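N-acyl-D-glutamate deacylase (Bordetella bronchiseptica, PDB 3GIQ) catalyses the zinc-dependent hydrolysis of N-acyl-D-glutamate, releasing D-glutamate and the carboxylic acid of the acyl group. Local coordinates at the N-[(R)-hydroxy(methyl)phosphoryl]-D-glutamic acid site. Numbering follows the deposited sequence.

The N-[(R)-hydroxy(methyl)phosphoryl]-D-glutamic acid site. Residues 66, 68, 95, 114, 190, 218, 222, 248, 250, 252, 282, 287-289, 295, 343, 365, 376. With G01 (N-[(R)-hydroxy(methyl)phosphoryl]-D-glutamic acid), chain D; ZN (zinc ion), chain B; ZN (zinc ion), chain C.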
# COMPACT_ATOMS: atom_id res chain seq x y z
N HIS A 66 -0.41 -0.34 1.34
CA HIS A 66 0.66 0.48 0.79
C HIS A 66 0.44 0.82 -0.68
O HIS A 66 1.09 0.26 -1.57
CB HIS A 66 2.03 -0.20 0.94
CG HIS A 66 3.17 0.76 0.83
ND1 HIS A 66 3.77 1.33 1.93
CD2 HIS A 66 3.76 1.32 -0.25
CE1 HIS A 66 4.69 2.20 1.53
NE2 HIS A 66 4.70 2.21 0.21
N HIS A 68 0.02 3.77 -3.89
CA HIS A 68 0.52 5.05 -4.39
C HIS A 68 -0.42 5.45 -5.52
O HIS A 68 -0.01 6.13 -6.47
CB HIS A 68 1.96 4.92 -4.90
CG HIS A 68 2.99 4.91 -3.82
ND1 HIS A 68 3.16 5.96 -2.94
CD2 HIS A 68 3.90 3.97 -3.46
CE1 HIS A 68 4.12 5.66 -2.08
NE2 HIS A 68 4.59 4.46 -2.38
N CYS A 95 4.88 6.82 2.00
CA CYS A 95 6.27 7.24 1.84
C CYS A 95 6.52 8.74 1.75
O CYS A 95 7.44 9.18 1.06
CB CYS A 95 6.86 6.53 0.62
SG CYS A 95 6.69 4.74 0.75
N LEU A 114 6.12 10.05 -8.97
CA LEU A 114 5.60 8.68 -9.01
C LEU A 114 4.08 8.59 -8.89
O LEU A 114 3.48 7.59 -9.29
CB LEU A 114 6.24 7.84 -7.90
CG LEU A 114 7.75 7.59 -8.01
CD1 LEU A 114 8.19 6.72 -6.84
CD2 LEU A 114 8.06 6.91 -9.33
N TYR A 190 14.25 9.95 1.42
CA TYR A 190 14.11 10.88 0.30
C TYR A 190 14.11 12.35 0.73
O TYR A 190 13.87 12.67 1.89
CB TYR A 190 12.76 10.66 -0.41
CG TYR A 190 12.48 9.26 -0.91
CD1 TYR A 190 13.28 8.68 -1.89
CD2 TYR A 190 11.36 8.56 -0.46
CE1 TYR A 190 12.97 7.43 -2.42
CE2 TYR A 190 11.04 7.31 -0.99
CZ TYR A 190 11.85 6.75 -1.97
OH TYR A 190 11.53 5.53 -2.52
N HIS A 218 8.58 5.23 5.70
CA HIS A 218 9.56 4.65 4.81
C HIS A 218 10.75 5.18 5.61
O HIS A 218 11.05 6.38 5.57
CB HIS A 218 9.52 5.30 3.43
CG HIS A 218 10.64 4.88 2.54
ND1 HIS A 218 10.48 4.65 1.19
CD2 HIS A 218 11.95 4.65 2.80
CE1 HIS A 218 11.64 4.30 0.66
NE2 HIS A 218 12.55 4.29 1.62
N GLU A 222 17.39 1.64 4.42
CA GLU A 222 17.01 0.24 4.45
C GLU A 222 18.15 -0.69 4.07
O GLU A 222 17.93 -1.85 3.70
CB GLU A 222 15.79 0.01 3.55
CG GLU A 222 14.60 0.86 3.97
CD GLU A 222 13.33 0.52 3.21
OE1 GLU A 222 13.30 0.74 1.98
OE2 GLU A 222 12.37 0.04 3.84
N HIS A 248 6.93 -1.22 3.79
CA HIS A 248 7.75 -2.15 3.01
C HIS A 248 9.06 -2.51 3.70
O HIS A 248 10.15 -2.26 3.18
CB HIS A 248 8.03 -1.56 1.62
CG HIS A 248 8.53 -0.14 1.63
ND1 HIS A 248 9.64 0.25 2.35
CD2 HIS A 248 8.10 0.96 0.97
CE1 HIS A 248 9.87 1.54 2.13
NE2 HIS A 248 8.95 1.99 1.30
N LYS A 250 12.30 -4.20 4.84
CA LYS A 250 13.24 -5.02 4.08
C LYS A 250 14.67 -4.74 4.52
O LYS A 250 14.92 -3.84 5.32
CB LYS A 250 13.14 -4.64 2.60
CG LYS A 250 13.64 -3.20 2.35
CD LYS A 250 13.70 -2.82 0.88
CE LYS A 250 12.33 -2.53 0.31
NZ LYS A 250 11.66 -1.39 1.01
N MET A 252 18.22 -4.31 2.41
CA MET A 252 18.86 -4.24 1.10
C MET A 252 20.38 -4.43 1.15
O MET A 252 21.04 -3.97 2.08
CB MET A 252 18.54 -2.90 0.43
CG MET A 252 17.06 -2.70 0.15
SD MET A 252 16.74 -1.11 -0.62
CE MET A 252 17.27 -1.45 -2.31
N TYR A 282 5.78 -6.44 0.30
CA TYR A 282 5.25 -6.89 -0.98
C TYR A 282 6.11 -8.15 -1.15
O TYR A 282 7.28 -8.16 -0.75
CB TYR A 282 5.47 -5.86 -2.09
CG TYR A 282 6.82 -5.20 -2.11
CD1 TYR A 282 7.92 -5.82 -2.70
CD2 TYR A 282 7.00 -3.93 -1.56
CE1 TYR A 282 9.16 -5.19 -2.75
CE2 TYR A 282 8.23 -3.29 -1.59
CZ TYR A 282 9.31 -3.93 -2.19
OH TYR A 282 10.53 -3.30 -2.24
N SER A 287 13.09 -4.00 -5.24
CA SER A 287 12.30 -2.81 -4.89
C SER A 287 12.10 -1.98 -6.15
O SER A 287 12.54 -2.36 -7.23
CB SER A 287 13.04 -1.98 -3.83
OG SER A 287 14.24 -1.44 -4.35
N SER A 288 11.41 -0.85 -6.01
CA SER A 288 11.19 0.03 -7.15
C SER A 288 10.82 1.44 -6.70
O SER A 288 9.92 1.62 -5.88
CB SER A 288 10.08 -0.52 -8.05
OG SER A 288 9.93 0.28 -9.22
N THR A 289 11.54 2.42 -7.23
CA THR A 289 11.30 3.81 -6.90
C THR A 289 12.02 4.64 -7.95
O THR A 289 12.24 4.17 -9.07
CB THR A 289 11.83 4.15 -5.48
OG1 THR A 289 11.47 5.50 -5.14
CG2 THR A 289 13.35 3.99 -5.41
N ARG A 295 23.49 4.55 -6.92
CA ARG A 295 23.38 3.09 -6.82
C ARG A 295 23.90 2.35 -8.05
O ARG A 295 24.00 1.13 -8.04
CB ARG A 295 21.92 2.69 -6.59
CG ARG A 295 21.34 3.16 -5.27
CD ARG A 295 19.90 2.68 -5.13
NE ARG A 295 19.34 3.00 -3.82
CZ ARG A 295 18.13 2.63 -3.42
NH1 ARG A 295 17.34 1.94 -4.23
NH2 ARG A 295 17.71 2.93 -2.20
N TYR A 343 15.26 -2.38 -8.29
CA TYR A 343 16.53 -2.75 -7.67
C TYR A 343 16.43 -4.14 -7.04
O TYR A 343 15.71 -4.32 -6.06
CB TYR A 343 16.89 -1.73 -6.59
CG TYR A 343 16.91 -0.29 -7.07
CD1 TYR A 343 18.05 0.25 -7.67
CD2 TYR A 343 15.80 0.54 -6.91
CE1 TYR A 343 18.10 1.58 -8.09
CE2 TYR A 343 15.83 1.88 -7.34
CZ TYR A 343 16.98 2.39 -7.92
OH TYR A 343 17.04 3.71 -8.31
N ASP A 365 2.51 -1.77 -3.01
CA ASP A 365 3.45 -0.71 -3.37
C ASP A 365 3.53 -0.56 -4.89
O ASP A 365 4.58 -0.26 -5.45
CB ASP A 365 4.85 -1.00 -2.79
CG ASP A 365 5.70 0.25 -2.67
OD1 ASP A 365 5.18 1.36 -2.94
OD2 ASP A 365 6.89 0.13 -2.29
N ARG A 376 4.65 -6.21 -8.89
CA ARG A 376 3.89 -6.16 -7.64
C ARG A 376 2.62 -5.34 -7.82
O ARG A 376 1.66 -5.50 -7.07
CB ARG A 376 4.74 -5.55 -6.53
CG ARG A 376 5.07 -4.08 -6.74
CD ARG A 376 6.19 -3.64 -5.81
NE ARG A 376 6.43 -2.21 -5.88
CZ ARG A 376 7.52 -1.62 -5.39
NH1 ARG A 376 8.46 -2.34 -4.79
NH2 ARG A 376 7.65 -0.30 -5.48
CD G01 D . 14.54 1.48 -2.17
CG G01 D . 13.14 1.10 -1.66
CB G01 D . 12.07 1.73 -2.57
CA G01 D . 10.57 1.45 -2.28
C G01 D . 10.31 -0.07 -2.44
C6 G01 D . 8.15 4.40 -3.88
P G01 D . 8.69 3.38 -2.51
OPA G01 D . 7.39 2.68 -1.91
OPB G01 D . 9.35 4.23 -1.49
N G01 D . 9.62 2.20 -3.15
O G01 D . 10.03 -0.52 -3.57
OXT G01 D . 10.39 -0.75 -1.40
OE1 G01 D . 14.95 0.89 -3.19
OE2 G01 D . 15.13 2.37 -1.53
ZN ZN B . 8.82 3.96 0.40
ZN ZN C . 5.75 3.47 -1.11
O HOH W 1 14.80 2.76 1.05
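In this binuclear zinc site of the amidohydrolase family, the His218 ring has His248 CE1 over one face and Tyr190 CD2 over the other, both toward the rim, while Cys95 SG and the phosphonamidate oxygen OPB of G01 lie at its edge. The His248 ring carries the alpha-carboxylate oxygen OXT over one face. Asp365 OD2 and Ser288 CB sandwich the Arg376 guanidinium, whose NH1 donates in plane to G01 O, completing a salt bridge with the alpha-carboxylate.

Cys95 SG bridges ZN (chain B) and ZN (chain C), which lie 3.5 Å apart. His66 and His68, of the HXH motif, bind ZN (chain C) through NE2; His218 ND1 and His248 NE2 bind ZN (chain B). The inhibitor, a mimic of the tetrahedral intermediate, puts one oxygen on each near-tetrahedral metal: G01 OPB on ZN (chain B) and G01 OPA on ZN (chain C), each at 2.0 Å. Tyr190 OH donates to OPB, an arrangement that could stabilise developing oxyanion charge. Asp365, CG anti to its backbone N (chi1 -158°), brings OD2 to 2.6 Å from G01 OPA; a shared proton would suit its expected role as general acid/base.

Both carboxylates of the D-glutamate part are held, which would suit recognition of a glutamate side chain; the hand would depend on how these anchors and the zinc-bound phosphonamidate place the alpha-carbon. Arg295, extended from CG to NE, reaches the side-chain carboxylate end-on and in plane, NH1 to G01 OE1 at 2.8 Å and NH2 to G01 OE2 at 2.7 Å, with NH1 centred over the Tyr343 ring. Ser287 OG also donates to OE1, and a water joins OE2 to His218 NE2 and Glu222 OE1. OXT accepts from Lys250 NZ and Tyr282 OH; the bent lysine is anchored by Glu222 OE1 and His248 O. Ser288 pairs through its backbone, N to G01 O and O from G01 N, the latter at 2.8 Å with the donor above the carbonyl plane.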